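Local coordinates for protein glutathione S-transferase (Ceriporiopsis subvermispora, PDB 6J3E) that probably transfers glutathione to electrophilic substrates, as a serine-type glutathione S-transferase from a wood-decay fungus, at residues G183-A186 / K187-S190. Sequence-based numbering, arbitrary orientation.
Sequences GQIA and KWLS
At the C-terminal end of helix 169-189, in the all-helical part of this glutathione transferase, Trp188 folds its indole back over the preceding turn, against Gln184 and Ile185. The regular i to i+4 pattern runs beneath it: Trp188 N reaches Gln184 O at 2.9 Å, and Leu189 N meets Ile185 O at 2.9 Å. Because CG of Trp188 sits beside its own backbone N (chi1 -57°), the ring lies over this backbone, with the CA of Ile185 3.6 Å above its plane and toward the rim. Ile185 comes in obliquely, CG1 touching Trp188 CZ3 at 4.0 Å, while its CG2 runs alongside Leu189 CD1. At the other end of the indole a water in the ring plane accepts the N-H of Trp188 NE1 at 3.1 Å, and takes a weak bond from Gln184 NE2. Replacing Trp188 with an alanine would probably open a gap over this turn and leave the bridging water without its stronger donor. Near the end of the helix Ala186 O takes a bond from Ser190 OG at 3.2 Å and a weak, bent one from Leu189 N. Outside the turn, Ile185 packs on Phe119 and Ile123 of helix 109-136 and on Trp240 of helix 235-247, whereas Trp188 rests on Ala118 of the same helix 109-136 and touches Ala114 of the second subunit. The helix end thus packs against two neighbouring helices within the all-helical C-terminal domain of the glutathione transferase fold, and in this assembly also meets the partner chain.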
loop_
_atom_site.group_PDB
_atom_site.type_symbol
_atom_site.label_atom_id
_atom_site.label_comp_id
_atom_site.label_asym_id
_atom_site.label_seq_id
_atom_site.Cartn_x
_atom_site.Cartn_y
_atom_site.Cartn_z
ATOM N N GLY A 183 4.979 -4.558 11.842
ATOM C CA GLY A 183 4.105 -3.890 12.787
ATOM C C GLY A 183 3.024 -3.089 12.099
ATOM O O GLY A 183 1.929 -2.915 12.641
ATOM N N GLN A 184 3.308 -2.593 10.900
ATOM C CA GLN A 184 2.268 -1.943 10.131
ATOM C C GLN A 184 1.267 -2.960 9.616
ATOM O O GLN A 184 0.064 -2.681 9.555
ATOM C CB GLN A 184 2.878 -1.169 8.977
ATOM C CG GLN A 184 3.869 -0.150 9.417
ATOM C CD GLN A 184 4.651 0.352 8.237
ATOM O OE1 GLN A 184 5.818 -0.010 8.042
ATOM N NE2 GLN A 184 4.009 1.180 7.415
ATOM N N ILE A 185 1.732 -4.147 9.233
ATOM C CA ILE A 185 0.767 -5.142 8.790
ATOM C C ILE A 185 -0.153 -5.499 9.944
ATOM O O ILE A 185 -1.382 -5.534 9.788
ATOM C CB ILE A 185 1.467 -6.384 8.212
ATOM C CG1 ILE A 185 2.419 -5.996 7.081
ATOM C CG2 ILE A 185 0.422 -7.372 7.661
ATOM C CD1 ILE A 185 2.870 -7.209 6.263
ATOM N N ALA A 186 0.423 -5.706 11.133
ATOM C CA ALA A 186 -0.379 -6.042 12.300
ATOM C C ALA A 186 -1.426 -4.973 12.567
ATOM O O ALA A 186 -2.599 -5.292 12.786
ATOM C CB ALA A 186 0.516 -6.245 13.523
ATOM N N LYS A 187 -1.032 -3.697 12.503
ATOM C CA LYS A 187 -1.996 -2.621 12.699
ATOM C C LYS A 187 -3.064 -2.625 11.602
ATOM O O LYS A 187 -4.250 -2.436 11.893
ATOM C CB LYS A 187 -1.271 -1.272 12.789
ATOM C CG LYS A 187 -0.849 -0.880 14.224
ATOM C CD LYS A 187 -1.961 -1.256 15.259
ATOM C CE LYS A 187 -2.166 -0.205 16.362
ATOM N NZ LYS A 187 -3.558 -0.239 16.934
ATOM N N TRP A 188 -2.682 -2.898 10.344
ATOM C CA TRP A 188 -3.697 -3.034 9.297
ATOM C C TRP A 188 -4.722 -4.108 9.642
ATOM O O TRP A 188 -5.916 -3.940 9.372
ATOM C CB TRP A 188 -3.062 -3.378 7.957
ATOM C CG TRP A 188 -2.062 -2.417 7.502
ATOM C CD1 TRP A 188 -1.865 -1.152 7.960
ATOM C CD2 TRP A 188 -1.078 -2.642 6.492
ATOM N NE1 TRP A 188 -0.818 -0.570 7.291
ATOM C CE2 TRP A 188 -0.316 -1.466 6.384
ATOM C CE3 TRP A 188 -0.769 -3.725 5.666
ATOM C CZ2 TRP A 188 0.734 -1.342 5.483
ATOM C CZ3 TRP A 188 0.278 -3.600 4.777
ATOM C CH2 TRP A 188 1.014 -2.417 4.694
ATOM N N LEU A 189 -4.264 -5.229 10.211
ATOM C CA LEU A 189 -5.106 -6.385 10.478
ATOM C C LEU A 189 -5.991 -6.211 11.698
ATOM O O LEU A 189 -6.866 -7.056 11.913
ATOM C CB LEU A 189 -4.255 -7.641 10.661
ATOM C CG LEU A 189 -3.763 -8.127 9.318
ATOM C CD1 LEU A 189 -2.713 -9.241 9.480
ATOM C CD2 LEU A 189 -4.981 -8.588 8.494
ATOM N N SER A 190 -5.770 -5.150 12.491
ATOM C CA SER A 190 -6.570 -4.835 13.666
ATOM C C SER A 190 -7.091 -3.397 13.632
ATOM O O SER A 190 -7.441 -2.841 14.680
ATOM C CB SER A 190 -5.741 -5.074 14.919
ATOM O OG SER A 190 -4.656 -4.173 14.910
HETATM O O HOH W 1 0.734 1.985 8.105
#